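Local coordinates for protein tyrocidine synthase 2 (Brevibacillus parabrevis, PDB 6TA8) that belongs to the nonribosomal peptide synthetases, large modular enzymes, and is represented here by a two-lobed condensation domain, at residues Glu216-Trp224 with Arg352-Leu363. Numbering follows the deposited sequence.
Sequences ELLREVAYW and RIPKKGIGYEIL
In the C-terminal lobe of this condensation domain, Trp224 of helix 221-229 packs against Tyr360 in the loop-helix segment that follows helix 339-351. The rings form a T-shaped stack: the Tyr360 edge faces the Trp224 six-membered ring, centroids 5.0 Å apart and planes at 67°. With Tyr360 CG anti to the backbone N (chi1 -176°), ring atom CD1 is brought over the indole. Tyr360 CB adds a CH-pi contact 4.1 Å from the centroid of the Trp224 six-membered ring, only 12° off its normal. Tyr223 CD2 lies over the opposite indole face, and Gly357 CA meets the indole edge. Trp224 NE1 donates to the anti side of Glu220 OE2 at 3.0 Å, close to the indole plane but somewhat out of the carboxylate plane, while Pro354 CG presses on the same carboxylate. Gly359, without a side chain, lets Leu217 CD1 come within 3.6 Å of Gly359 CA; Leu217 CG packs on Leu363 CD2 (3.7 Å), the side chains pointing oppositely. Strand 325-332 backs Ile353 and Tyr360. Glu216 OE1 also bonds Gln311 NE2, and Lys355 NZ also Asp309 O; in their salt bridge, Lys355 NZ meets Glu216 OE2 at 2.6 Å, syn but well out of the carboxylate plane.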
loop_
_atom_site.group_PDB
_atom_site.type_symbol
_atom_site.label_atom_id
_atom_site.label_comp_id
_atom_site.label_asym_id
_atom_site.label_seq_id
_atom_site.Cartn_x
_atom_site.Cartn_y
_atom_site.Cartn_z
ATOM N N GLU A 216 13.287 -14.164 19.560
ATOM C CA GLU A 216 11.897 -14.455 19.228
ATOM C C GLU A 216 11.726 -14.627 17.724
ATOM O O GLU A 216 10.976 -15.499 17.268
ATOM C CB GLU A 216 10.986 -13.345 19.751
ATOM C CG GLU A 216 9.550 -13.435 19.258
ATOM C CD GLU A 216 8.736 -12.201 19.594
ATOM O OE1 GLU A 216 9.282 -11.282 20.243
ATOM O OE2 GLU A 216 7.548 -12.147 19.209
ATOM N N LEU A 217 12.426 -13.806 16.936
ATOM C CA LEU A 217 12.370 -13.935 15.485
ATOM C C LEU A 217 13.051 -15.212 15.009
ATOM O O LEU A 217 12.627 -15.805 14.011
ATOM C CB LEU A 217 13.010 -12.710 14.829
ATOM C CG LEU A 217 13.074 -12.676 13.302
ATOM C CD1 LEU A 217 11.683 -12.819 12.707
ATOM C CD2 LEU A 217 13.736 -11.395 12.824
ATOM N N LEU A 218 14.097 -15.654 15.710
ATOM C CA LEU A 218 14.788 -16.883 15.335
ATOM C C LEU A 218 13.899 -18.111 15.469
ATOM O O LEU A 218 14.191 -19.144 14.854
ATOM C CB LEU A 218 16.048 -17.052 16.186
ATOM C CG LEU A 218 17.282 -16.292 15.703
ATOM C CD1 LEU A 218 18.268 -16.079 16.839
ATOM C CD2 LEU A 218 17.934 -17.046 14.563
ATOM N N ARG A 219 12.826 -18.025 16.256
ATOM C CA ARG A 219 11.889 -19.130 16.402
ATOM C C ARG A 219 10.977 -19.295 15.193
ATOM O O ARG A 219 10.221 -20.271 15.137
ATOM C CB ARG A 219 11.044 -18.933 17.663
ATOM C CG ARG A 219 11.867 -18.827 18.940
ATOM C CD ARG A 219 10.988 -18.880 20.178
ATOM N NE ARG A 219 10.875 -17.581 20.834
ATOM C CZ ARG A 219 9.724 -16.965 21.082
ATOM N NH1 ARG A 219 8.577 -17.531 20.729
ATOM N NH2 ARG A 219 9.717 -15.785 21.686
ATOM N N GLU A 220 11.032 -18.373 14.231
ATOM C CA GLU A 220 10.228 -18.449 13.020
ATOM C C GLU A 220 10.928 -19.174 11.879
ATOM O O GLU A 220 10.264 -19.538 10.903
ATOM C CB GLU A 220 9.851 -17.043 12.539
ATOM C CG GLU A 220 8.868 -16.299 13.420
ATOM C CD GLU A 220 8.474 -14.959 12.825
ATOM O OE1 GLU A 220 8.504 -13.945 13.554
ATOM O OE2 GLU A 220 8.144 -14.921 11.621
ATOM N N VAL A 221 12.243 -19.388 11.977
ATOM C CA VAL A 221 13.009 -19.908 10.847
ATOM C C VAL A 221 12.500 -21.283 10.433
ATOM O O VAL A 221 12.440 -21.603 9.239
ATOM C CB VAL A 221 14.511 -19.938 11.188
ATOM C CG1 VAL A 221 15.319 -20.413 9.991
ATOM C CG2 VAL A 221 14.978 -18.564 11.642
ATOM N N ALA A 222 12.118 -22.114 11.407
ATOM C CA ALA A 222 11.627 -23.450 11.083
ATOM C C ALA A 222 10.352 -23.396 10.252
ATOM O O ALA A 222 10.138 -24.258 9.391
ATOM C CB ALA A 222 11.393 -24.248 12.366
ATOM N N TYR A 223 9.499 -22.398 10.487
ATOM C CA TYR A 223 8.265 -22.288 9.716
ATOM C C TYR A 223 8.547 -21.847 8.285
ATOM O O TYR A 223 8.076 -22.471 7.328
ATOM C CB TYR A 223 7.301 -21.315 10.395
ATOM C CG TYR A 223 6.141 -20.920 9.511
ATOM C CD1 TYR A 223 5.074 -21.782 9.312
ATOM C CD2 TYR A 223 6.120 -19.688 8.867
ATOM C CE1 TYR A 223 4.013 -21.431 8.501
ATOM C CE2 TYR A 223 5.062 -19.328 8.053
ATOM C CZ TYR A 223 4.012 -20.204 7.875
ATOM O OH TYR A 223 2.956 -19.855 7.068
ATOM N N TRP A 224 9.309 -20.762 8.120
ATOM C CA TRP A 224 9.606 -20.265 6.780
ATOM C C TRP A 224 10.455 -21.250 5.989
ATOM O O TRP A 224 10.321 -21.334 4.763
ATOM C CB TRP A 224 10.305 -18.908 6.863
ATOM C CG TRP A 224 9.499 -17.847 7.550
ATOM C CD1 TRP A 224 9.776 -17.257 8.749
ATOM C CD2 TRP A 224 8.286 -17.246 7.078
ATOM N NE1 TRP A 224 8.811 -16.327 9.053
ATOM C CE2 TRP A 224 7.885 -16.301 8.044
ATOM C CE3 TRP A 224 7.499 -17.416 5.935
ATOM C CZ2 TRP A 224 6.734 -15.529 7.902
ATOM C CZ3 TRP A 224 6.356 -16.647 5.795
ATOM C CH2 TRP A 224 5.985 -15.717 6.773
ATOM N N ARG A 352 -1.453 -20.031 10.845
ATOM C CA ARG A 352 -0.136 -20.631 11.021
ATOM C C ARG A 352 0.988 -19.622 10.814
ATOM O O ARG A 352 2.097 -19.838 11.313
ATOM C CB ARG A 352 0.027 -21.811 10.058
ATOM C CG ARG A 352 1.198 -22.728 10.369
ATOM C CD ARG A 352 1.429 -23.739 9.252
ATOM N NE ARG A 352 0.344 -24.710 9.147
ATOM C CZ ARG A 352 -0.468 -24.817 8.100
ATOM N NH1 ARG A 352 -0.324 -24.012 7.055
ATOM N NH2 ARG A 352 -1.427 -25.733 8.097
ATOM N N ILE A 353 0.727 -18.532 10.103
ATOM C CA ILE A 353 1.762 -17.519 9.858
ATOM C C ILE A 353 1.991 -16.719 11.135
ATOM O O ILE A 353 1.017 -16.253 11.754
ATOM C CB ILE A 353 1.351 -16.605 8.702
ATOM C CG1 ILE A 353 0.922 -17.440 7.493
ATOM C CG2 ILE A 353 2.488 -15.662 8.331
ATOM C CD1 ILE A 353 0.684 -16.630 6.236
ATOM N N PRO A 354 3.241 -16.532 11.572
ATOM C CA PRO A 354 3.483 -15.783 12.812
ATOM C C PRO A 354 3.559 -14.275 12.609
ATOM O O PRO A 354 4.303 -13.788 11.751
ATOM C CB PRO A 354 4.823 -16.348 13.294
ATOM C CG PRO A 354 5.531 -16.726 12.034
ATOM C CD PRO A 354 4.470 -17.152 11.046
ATOM N N LYS A 355 2.781 -13.533 13.402
ATOM C CA LYS A 355 2.856 -12.072 13.460
ATOM C C LYS A 355 2.638 -11.428 12.092
ATOM O O LYS A 355 3.291 -10.442 11.741
ATOM C CB LYS A 355 4.184 -11.615 14.068
ATOM C CG LYS A 355 4.225 -11.685 15.584
ATOM C CD LYS A 355 5.436 -10.956 16.138
ATOM C CE LYS A 355 5.326 -10.779 17.640
ATOM N NZ LYS A 355 6.471 -10.006 18.192
ATOM N N LYS A 356 1.710 -11.990 11.316
ATOM C CA LYS A 356 1.316 -11.434 10.018
ATOM C C LYS A 356 2.507 -11.321 9.068
ATOM O O LYS A 356 2.628 -10.359 8.308
ATOM C CB LYS A 356 0.625 -10.079 10.185
ATOM C CG LYS A 356 -0.507 -10.081 11.200
ATOM C CD LYS A 356 -1.751 -10.750 10.641
ATOM C CE LYS A 356 -2.988 -10.338 11.422
ATOM N NZ LYS A 356 -3.105 -8.855 11.524
ATOM N N GLY A 357 3.402 -12.307 9.125
ATOM C CA GLY A 357 4.514 -12.383 8.194
ATOM C C GLY A 357 5.486 -11.228 8.239
ATOM O O GLY A 357 6.248 -11.039 7.288
ATOM N N ILE A 358 5.490 -10.445 9.321
ATOM C CA ILE A 358 6.405 -9.311 9.402
ATOM C C ILE A 358 7.853 -9.785 9.461
ATOM O O ILE A 358 8.762 -9.084 8.998
ATOM C CB ILE A 358 6.051 -8.417 10.607
ATOM C CG1 ILE A 358 6.899 -7.141 10.602
ATOM C CG2 ILE A 358 6.237 -9.172 11.917
ATOM C CD1 ILE A 358 6.692 -6.263 11.819
ATOM N N GLY A 359 8.094 -10.978 10.002
ATOM C CA GLY A 359 9.450 -11.453 10.194
ATOM C C GLY A 359 10.130 -12.025 8.969
ATOM O O GLY A 359 11.328 -12.315 9.033
ATOM N N TYR A 360 9.408 -12.190 7.859
ATOM C CA TYR A 360 9.999 -12.822 6.681
ATOM C C TYR A 360 11.131 -11.978 6.108
ATOM O O TYR A 360 12.291 -12.406 6.083
ATOM C CB TYR A 360 8.928 -13.075 5.617
ATOM C CG TYR A 360 9.458 -13.822 4.413
ATOM C CD1 TYR A 360 9.580 -15.204 4.431
ATOM C CD2 TYR A 360 9.847 -13.146 3.262
ATOM C CE1 TYR A 360 10.068 -15.894 3.339
ATOM C CE2 TYR A 360 10.338 -13.828 2.164
ATOM C CZ TYR A 360 10.446 -15.204 2.209
ATOM O OH TYR A 360 10.932 -15.894 1.122
ATOM N N GLU A 361 10.811 -10.772 5.633
ATOM C CA GLU A 361 11.820 -9.933 4.999
ATOM C C GLU A 361 12.774 -9.299 6.003
ATOM O O GLU A 361 13.849 -8.836 5.605
ATOM C CB GLU A 361 11.154 -8.847 4.154
ATOM C CG GLU A 361 10.643 -9.354 2.815
ATOM C CD GLU A 361 11.615 -9.094 1.684
ATOM O OE1 GLU A 361 12.332 -8.072 1.734
ATOM O OE2 GLU A 361 11.677 -9.920 0.750
ATOM N N ILE A 362 12.417 -9.275 7.289
ATOM C CA ILE A 362 13.384 -8.879 8.307
ATOM C C ILE A 362 14.519 -9.889 8.372
ATOM O O ILE A 362 15.674 -9.528 8.627
ATOM C CB ILE A 362 12.693 -8.715 9.675
ATOM C CG1 ILE A 362 11.569 -7.684 9.593
ATOM C CG2 ILE A 362 13.691 -8.299 10.741
ATOM C CD1 ILE A 362 10.877 -7.440 10.917
ATOM N N LEU A 363 14.215 -11.165 8.126
ATOM C CA LEU A 363 15.226 -12.212 8.200
ATOM C C LEU A 363 16.191 -12.183 7.021
ATOM O O LEU A 363 17.307 -12.699 7.141
ATOM C CB LEU A 363 14.554 -13.585 8.283
ATOM C CG LEU A 363 13.975 -13.993 9.641
ATOM C CD1 LEU A 363 13.044 -15.189 9.495
ATOM C CD2 LEU A 363 15.087 -14.293 10.635
#